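CurD (Moorea producens 3L, PDB 5KP7) binds 4'-phosphopantetheine and probably acts as a hydroxymethylglutaryl-CoA synthase of the thiolase-like superfamily. Local coordinates at residues 264-273 with 299-310. The protein carries 3 engineered substitutions. Numbering follows the deposited sequence.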
ATOM      1  N   TYR A 264     -10.680  14.874 -13.534  1.00 31.45           N
ATOM      2  CA  TYR A 264     -10.522  13.917 -12.447  1.00 31.04           C
ATOM      3  C   TYR A 264     -11.754  13.024 -12.253  1.00 31.48           C
ATOM      4  O   TYR A 264     -11.607  11.898 -11.824  1.00 30.40           O
ATOM      5  CB  TYR A 264     -10.191  14.632 -11.150  1.00 30.87           C
ATOM      6  CG  TYR A 264      -9.798  13.743 -10.011  1.00 29.91           C
ATOM      7  CD1 TYR A 264      -8.542  13.104  -9.984  1.00 29.79           C
ATOM      8  CD2 TYR A 264     -10.634  13.571  -8.931  1.00 30.13           C
ATOM      9  CE1 TYR A 264      -8.175  12.282  -8.935  1.00 29.18           C
ATOM     10  CE2 TYR A 264     -10.269  12.764  -7.865  1.00 29.94           C
ATOM     11  CZ  TYR A 264      -9.028  12.141  -7.875  1.00 29.35           C
ATOM     12  OH  TYR A 264      -8.639  11.348  -6.834  1.00 29.55           O
ATOM     13  N   ARG A 265     -12.944  13.529 -12.567  1.00 33.42           N
ATOM     14  CA  ARG A 265     -14.142  12.683 -12.552  1.00 35.14           C
ATOM     15  C   ARG A 265     -14.339  11.967 -13.871  1.00 34.78           C
ATOM     16  O   ARG A 265     -14.514  10.759 -13.897  1.00 34.30           O
ATOM     17  CB  ARG A 265     -15.405  13.475 -12.220  1.00 38.07           C
ATOM     18  CG  ARG A 265     -16.639  12.576 -12.171  1.00 41.00           C
ATOM     19  CD  ARG A 265     -17.815  13.171 -11.417  1.00 44.44           C
ATOM     20  NE  ARG A 265     -17.964  14.593 -11.661  1.00 49.11           N
ATOM     21  CZ  ARG A 265     -18.438  15.493 -10.783  1.00 52.85           C
ATOM     22  NH1 ARG A 265     -18.841  15.151  -9.545  1.00 54.29           N
ATOM     23  NH2 ARG A 265     -18.511  16.769 -11.150  1.00 54.27           N
ATOM     24  N   GLU A 266     -14.325  12.705 -14.968  1.00 35.12           N
ATOM     25  CA  GLU A 266     -14.771  12.149 -16.249  1.00 36.34           C
ATOM     26  C   GLU A 266     -13.798  11.210 -16.939  1.00 34.62           C
ATOM     27  O   GLU A 266     -14.236  10.343 -17.676  1.00 34.72           O
ATOM     28  CB  GLU A 266     -15.164  13.272 -17.233  1.00 39.34           C
ATOM     29  CG  GLU A 266     -16.281  14.158 -16.726  1.00 42.62           C
ATOM     30  CD  GLU A 266     -17.536  13.368 -16.404  1.00 45.54           C
ATOM     31  OE1 GLU A 266     -18.027  12.620 -17.291  1.00 49.11           O
ATOM     32  OE2 GLU A 266     -18.047  13.483 -15.265  1.00 48.74           O
ATOM     33  N   SER A 267     -12.492  11.366 -16.718  1.00 32.29           N
ATOM     34  CA  SER A 267     -11.514  10.587 -17.461  1.00 31.47           C
ATOM     35  C   SER A 267     -11.204   9.239 -16.851  1.00 29.95           C
ATOM     36  O   SER A 267     -10.593   8.417 -17.507  1.00 30.14           O
ATOM     37  CB  SER A 267     -10.213  11.377 -17.605  1.00 31.69           C
ATOM     38  OG  SER A 267     -10.499  12.595 -18.282  1.00 32.58           O
ATOM     39  N   PHE A 268     -11.563   9.028 -15.585  1.00 28.68           N
ATOM     40  CA  PHE A 268     -11.187   7.810 -14.866  1.00 27.63           C
ATOM     41  C   PHE A 268     -12.452   7.125 -14.399  1.00 27.49           C
ATOM     42  O   PHE A 268     -13.216   7.685 -13.625  1.00 28.02           O
ATOM     43  CB  PHE A 268     -10.256   8.128 -13.683  1.00 27.03           C
ATOM     44  CG  PHE A 268      -9.065   8.922 -14.091  1.00 26.86           C
ATOM     45  CD1 PHE A 268      -8.039   8.322 -14.795  1.00 26.69           C
ATOM     46  CD2 PHE A 268      -9.006  10.290 -13.845  1.00 27.26           C
ATOM     47  CE1 PHE A 268      -6.951   9.053 -15.218  1.00 26.67           C
ATOM     48  CE2 PHE A 268      -7.931  11.034 -14.283  1.00 27.24           C
ATOM     49  CZ  PHE A 268      -6.891  10.413 -14.963  1.00 26.93           C
ATOM     50  N   ASP A 269     -12.679   5.926 -14.898  1.00 27.32           N
ATOM     51  CA  ASP A 269     -13.794   5.089 -14.419  1.00 27.24           C
ATOM     52  C   ASP A 269     -13.614   4.599 -13.007  1.00 26.33           C
ATOM     53  O   ASP A 269     -14.605   4.469 -12.258  1.00 26.44           O
ATOM     54  CB  ASP A 269     -13.988   3.921 -15.361  1.00 27.87           C
ATOM     55  CG  ASP A 269     -14.319   4.381 -16.746  1.00 28.97           C
ATOM     56  OD1 ASP A 269     -15.405   4.963 -16.916  1.00 30.19           O
ATOM     57  OD2 ASP A 269     -13.487   4.235 -17.654  1.00 29.40           O
ATOM     58  N   TYR A 270     -12.362   4.309 -12.637  1.00 25.52           N
ATOM     59  CA  TYR A 270     -11.998   3.908 -11.277  1.00 24.92           C
ATOM     60  C   TYR A 270     -10.702   4.604 -10.882  1.00 24.48           C
ATOM     61  O   TYR A 270      -9.946   5.050 -11.759  1.00 24.16           O
ATOM     62  CB  TYR A 270     -11.810   2.391 -11.189  1.00 25.26           C
ATOM     63  CG  TYR A 270     -13.085   1.658 -11.505  1.00 25.95           C
ATOM     64  CD1 TYR A 270     -14.099   1.561 -10.564  1.00 26.14           C
ATOM     65  CD2 TYR A 270     -13.301   1.146 -12.764  1.00 26.59           C
ATOM     66  CE1 TYR A 270     -15.293   0.934 -10.864  1.00 27.02           C
ATOM     67  CE2 TYR A 270     -14.501   0.508 -13.085  1.00 27.29           C
ATOM     68  CZ  TYR A 270     -15.496   0.408 -12.138  1.00 27.50           C
ATOM     69  OH  TYR A 270     -16.719  -0.180 -12.450  1.00 28.60           O
ATOM     70  N   LEU A 271     -10.476   4.693  -9.578  1.00 24.09           N
ATOM     71  CA  LEU A 271      -9.232   5.212  -9.005  1.00 24.21           C
ATOM     72  C   LEU A 271      -8.706   4.232  -7.981  1.00 23.63           C
ATOM     73  O   LEU A 271      -9.449   3.794  -7.099  1.00 24.13           O
ATOM     74  CB  LEU A 271      -9.493   6.560  -8.339  1.00 24.75           C
ATOM     75  CG  LEU A 271      -9.944   7.679  -9.270  1.00 25.66           C
ATOM     76  CD1 LEU A 271     -10.521   8.812  -8.444  1.00 26.39           C
ATOM     77  CD2 LEU A 271      -8.822   8.170 -10.175  1.00 26.11           C
ATOM     78  N   SER A 272      -7.425   3.859  -8.125  1.00 23.25           N
ATOM     79  CA  SER A 272      -6.715   3.000  -7.179  1.00 23.15           C
ATOM     80  C   SER A 272      -5.592   3.794  -6.538  1.00 22.63           C
ATOM     81  O   SER A 272      -4.942   4.616  -7.222  1.00 22.20           O
ATOM     82  CB  SER A 272      -6.152   1.756  -7.865  1.00 23.42           C
ATOM     83  OG  SER A 272      -7.140   0.712  -7.845  1.00 24.43           O
ATOM     84  N   PHE A 273      -5.388   3.568  -5.246  1.00 22.46           N
ATOM     85  CA  PHE A 273      -4.442   4.378  -4.459  1.00 22.61           C
ATOM     86  C   PHE A 273      -3.562   3.463  -3.627  1.00 22.27           C
ATOM     87  O   PHE A 273      -4.010   2.382  -3.197  1.00 22.58           O
ATOM     88  CB  PHE A 273      -5.212   5.239  -3.454  1.00 22.94           C
ATOM     89  CG  PHE A 273      -6.110   6.326  -4.047  1.00 23.36           C
ATOM     90  CD1 PHE A 273      -7.363   6.020  -4.542  1.00 23.61           C
ATOM     91  CD2 PHE A 273      -5.745   7.662  -3.972  1.00 23.26           C
ATOM     92  CE1 PHE A 273      -8.210   7.034  -4.993  1.00 24.03           C
ATOM     93  CE2 PHE A 273      -6.582   8.684  -4.423  1.00 24.16           C
ATOM     94  CZ  PHE A 273      -7.813   8.350  -4.967  1.00 24.36           C
ATOM     95  N   GLU A 299     -22.487  13.980  -3.252  1.00 34.27           N
ATOM     96  CA  GLU A 299     -21.935  13.694  -4.569  1.00 34.86           C
ATOM     97  C   GLU A 299     -20.549  13.015  -4.431  1.00 32.15           C
ATOM     98  O   GLU A 299     -20.258  12.012  -5.102  1.00 30.52           O
ATOM     99  CB  GLU A 299     -21.789  15.028  -5.261  1.00 38.74           C
ATOM    100  CG  GLU A 299     -21.447  15.095  -6.729  1.00 42.39           C
ATOM    101  CD  GLU A 299     -21.372  16.577  -7.208  1.00 46.41           C
ATOM    102  OE1 GLU A 299     -21.890  17.526  -6.522  1.00 48.05           O
ATOM    103  OE2 GLU A 299     -20.742  16.813  -8.270  1.00 51.77           O
ATOM    104  N   ILE A 300     -19.738  13.543  -3.524  1.00 30.85           N
ATOM    105  CA  ILE A 300     -18.394  12.974  -3.293  1.00 29.58           C
ATOM    106  C   ILE A 300     -18.520  11.563  -2.758  1.00 28.74           C
ATOM    107  O   ILE A 300     -17.782  10.662  -3.206  1.00 27.62           O
ATOM    108  CB  ILE A 300     -17.548  13.856  -2.343  1.00 29.89           C
ATOM    109  CG1 ILE A 300     -17.193  15.159  -3.089  1.00 30.55           C
ATOM    110  CG2 ILE A 300     -16.323  13.116  -1.830  1.00 29.28           C
ATOM    111  CD1 ILE A 300     -16.410  16.169  -2.264  1.00 31.09           C
ATOM    112  N   GLU A 301     -19.432  11.355  -1.804  1.00 28.68           N
ATOM    113  CA  GLU A 301     -19.591  10.023  -1.212  1.00 28.40           C
ATOM    114  C   GLU A 301     -20.091   9.007  -2.247  1.00 28.23           C
ATOM    115  O   GLU A 301     -19.628   7.856  -2.253  1.00 27.53           O
ATOM    116  CB  GLU A 301     -20.475  10.066   0.050  1.00 29.49           C
ATOM    117  CG  GLU A 301     -20.850   8.690   0.629  1.00 29.78           C
ATOM    118  CD  GLU A 301     -19.693   7.780   0.990  1.00 29.84           C
ATOM    119  OE1 GLU A 301     -18.521   8.234   1.069  1.00 29.95           O
ATOM    120  OE2 GLU A 301     -19.948   6.545   1.162  1.00 29.60           O
ATOM    121  N   ALA A 302     -21.033   9.414  -3.104  1.00 28.12           N
ATOM    122  CA  ALA A 302     -21.489   8.521  -4.183  1.00 28.22           C
ATOM    123  C   ALA A 302     -20.337   8.180  -5.131  1.00 27.89           C
ATOM    124  O   ALA A 302     -20.190   7.036  -5.549  1.00 27.56           O
ATOM    125  CB  ALA A 302     -22.642   9.145  -4.959  1.00 28.90           C
ATOM    126  N   ASP A 303     -19.515   9.190  -5.452  1.00 28.10           N
ATOM    127  CA  ASP A 303     -18.378   8.997  -6.326  1.00 27.66           C
ATOM    128  C   ASP A 303     -17.351   8.067  -5.678  1.00 26.31           C
ATOM    129  O   ASP A 303     -16.780   7.194  -6.374  1.00 25.54           O
ATOM    130  CB  ASP A 303     -17.737  10.352  -6.690  1.00 28.59           C
ATOM    131  CG  ASP A 303     -16.693  10.216  -7.775  1.00 29.21           C
ATOM    132  OD1 ASP A 303     -17.059   9.934  -8.955  1.00 31.12           O
ATOM    133  OD2 ASP A 303     -15.502  10.342  -7.461  1.00 29.50           O
ATOM    134  N   PHE A 304     -17.126   8.232  -4.366  1.00 25.44           N
ATOM    135  CA  PHE A 304     -16.249   7.336  -3.616  1.00 24.82           C
ATOM    136  C   PHE A 304     -16.704   5.869  -3.745  1.00 24.70           C
ATOM    137  O   PHE A 304     -15.906   4.968  -4.055  1.00 23.75           O
ATOM    138  CB  PHE A 304     -16.166   7.741  -2.150  1.00 24.81           C
ATOM    139  CG  PHE A 304     -15.424   6.768  -1.309  1.00 24.51           C
ATOM    140  CD1 PHE A 304     -14.043   6.722  -1.348  1.00 23.88           C
ATOM    141  CD2 PHE A 304     -16.101   5.858  -0.509  1.00 24.94           C
ATOM    142  CE1 PHE A 304     -13.343   5.801  -0.580  1.00 23.65           C
ATOM    143  CE2 PHE A 304     -15.407   4.928   0.257  1.00 24.51           C
ATOM    144  CZ  PHE A 304     -14.029   4.898   0.225  1.00 23.99           C
ATOM    145  N   GLN A 305     -17.988   5.626  -3.506  1.00 24.99           N
ATOM    146  CA  GLN A 305     -18.469   4.246  -3.553  1.00 25.44           C
ATOM    147  C   GLN A 305     -18.333   3.645  -4.941  1.00 25.84           C
ATOM    148  O   GLN A 305     -17.991   2.477  -5.086  1.00 25.42           O
ATOM    149  CB  GLN A 305     -19.910   4.121  -3.055  1.00 26.19           C
ATOM    150  CG  GLN A 305     -20.300   2.676  -2.775  1.00 26.63           C
ATOM    151  CD  GLN A 305     -21.682   2.534  -2.197  1.00 27.57           C
ATOM    152  OE1 GLN A 305     -21.852   2.533  -0.987  1.00 27.81           O
ATOM    153  NE2 GLN A 305     -22.712   2.458  -3.069  1.00 28.82           N
ATOM    154  N   ARG A 306     -18.608   4.447  -5.965  1.00 26.87           N
ATOM    155  CA  ARG A 306     -18.572   3.970  -7.347  1.00 27.85           C
ATOM    156  C   ARG A 306     -17.150   3.702  -7.826  1.00 26.80           C
ATOM    157  O   ARG A 306     -16.904   2.674  -8.438  1.00 26.49           O
ATOM    158  CB  ARG A 306     -19.224   4.993  -8.273  1.00 30.07           C
ATOM    159  CG  ARG A 306     -19.267   4.571  -9.737  1.00 32.67           C
ATOM    160  CD  ARG A 306     -20.087   5.513 -10.610  1.00 35.77           C
ATOM    161  NE  ARG A 306     -19.573   6.886 -10.540  1.00 38.17           N
ATOM    162  CZ  ARG A 306     -18.721   7.466 -11.389  1.00 39.77           C
ATOM    163  NH1 ARG A 306     -18.384   8.742 -11.170  1.00 41.81           N
ATOM    164  NH2 ARG A 306     -18.214   6.828 -12.446  1.00 39.48           N
ATOM    165  N   ARG A 307     -16.238   4.638  -7.565  1.00 25.89           N
ATOM    166  CA  ARG A 307     -14.932   4.640  -8.218  1.00 25.32           C
ATOM    167  C   ARG A 307     -13.764   4.164  -7.353  1.00 24.46           C
ATOM    168  O   ARG A 307     -12.742   3.776  -7.889  1.00 23.60           O
ATOM    169  CB  ARG A 307     -14.595   6.015  -8.786  1.00 25.76           C
ATOM    170  CG  ARG A 307     -15.580   6.519  -9.845  1.00 26.83           C
ATOM    171  CD  ARG A 307     -14.942   7.543 -10.775  1.00 27.47           C
ATOM    172  NE  ARG A 307     -14.661   8.779 -10.059  1.00 27.98           N
ATOM    173  CZ  ARG A 307     -13.684   9.650 -10.340  1.00 27.87           C
ATOM    174  NH1 ARG A 307     -13.573  10.743  -9.605  1.00 28.00           N
ATOM    175  NH2 ARG A 307     -12.861   9.475 -11.368  1.00 27.86           N
ATOM    176  N   VAL A 308     -13.922   4.231  -6.034  1.00 24.24           N
ATOM    177  CA  VAL A 308     -12.808   3.991  -5.116  1.00 23.69           C
ATOM    178  C   VAL A 308     -13.037   2.762  -4.230  1.00 23.38           C
ATOM    179  O   VAL A 308     -12.105   1.975  -4.009  1.00 22.48           O
ATOM    180  CB  VAL A 308     -12.556   5.224  -4.249  1.00 23.80           C
ATOM    181  CG1 VAL A 308     -11.310   5.014  -3.399  1.00 23.62           C
ATOM    182  CG2 VAL A 308     -12.430   6.465  -5.111  1.00 24.14           C
ATOM    183  N   MET A 309     -14.252   2.554  -3.736  1.00 23.59           N
ATOM    184  CA  MET A 309     -14.506   1.398  -2.897  1.00 24.04           C
ATOM    185  C   MET A 309     -14.098   0.030  -3.518  1.00 23.45           C
ATOM    186  O   MET A 309     -13.589  -0.842  -2.802  1.00 23.09           O
ATOM    187  CB  MET A 309     -15.966   1.414  -2.429  1.00 25.48           C
ATOM    188  CG  MET A 309     -16.285   0.467  -1.334  1.00 26.83           C
ATOM    189  SD  MET A 309     -15.523   0.933   0.254  1.00 27.17           S
ATOM    190  CE  MET A 309     -15.225  -0.754   0.659  1.00 28.06           C
ATOM    191  N   PRO A 310     -14.291  -0.177  -4.845  1.00 23.37           N
ATOM    192  CA  PRO A 310     -13.934  -1.507  -5.381  1.00 23.41           C
ATOM    193  C   PRO A 310     -12.453  -1.865  -5.144  1.00 22.83           C
ATOM    194  O   PRO A 310     -12.142  -3.016  -4.786  1.00 22.78           O
ATOM    195  CB  PRO A 310     -14.260  -1.379  -6.880  1.00 23.60           C
ATOM    196  CG  PRO A 310     -15.407  -0.410  -6.877  1.00 24.08           C
ATOM    197  CD  PRO A 310     -15.053   0.613  -5.833  1.00 23.67           C
TER
HETATM  198  O   HOH W   1     -16.483   8.791 -14.072  1.00 43.00           O
HETATM  199  O   HOH W   2     -17.283   4.187 -12.843  1.00 33.95           O
HETATM  200  O   HOH W   3      -9.471   2.245  -4.763  1.00 22.65           O
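Arg307 reaches from helix 299-307 into the turn before strand 270-273, where its NH2 bonds two backbone carbonyls. Tyr264 O lies 2.8 Å from Arg307 NH2, which meets it on a lone pair in the carbonyl plane; Phe268 O, 2.9 Å from Arg307 NH2, is approached 25° out of its own plane. Both acceptors sit near the guanidinium plane, while Leu271 CD1 packs over one face, 3.8 Å from Arg307 CZ, and Arg265 O lies over the other. At the backbone of Arg307, Leu271 N donates to Arg307 O, and water 3 links Leu271 O to Val308 O. Arg265 NH1 forms a salt bridge with Glu299 OE2 (2.8 Å), met on the anti side. A bend at chi3 (-69°) turns the Arg307 guanidinium so that NE and NH1 each bond a different carboxylate oxygen of Asp303, Arg307 NH1 to Asp303 OD2 at 2.9 Å. Asp303 is also held by His285 through OD2 and by Arg306 NH1 through OD1. With a methionine in place of Arg307, the carbonyls of Tyr264 and Phe268 would probably lose their shared donor and Asp303 much of its counter-charge. The contact packs helix 299-307 across strand 270-273, at 79°, an edge strand of the mixed sheet in this thiolase-like fold.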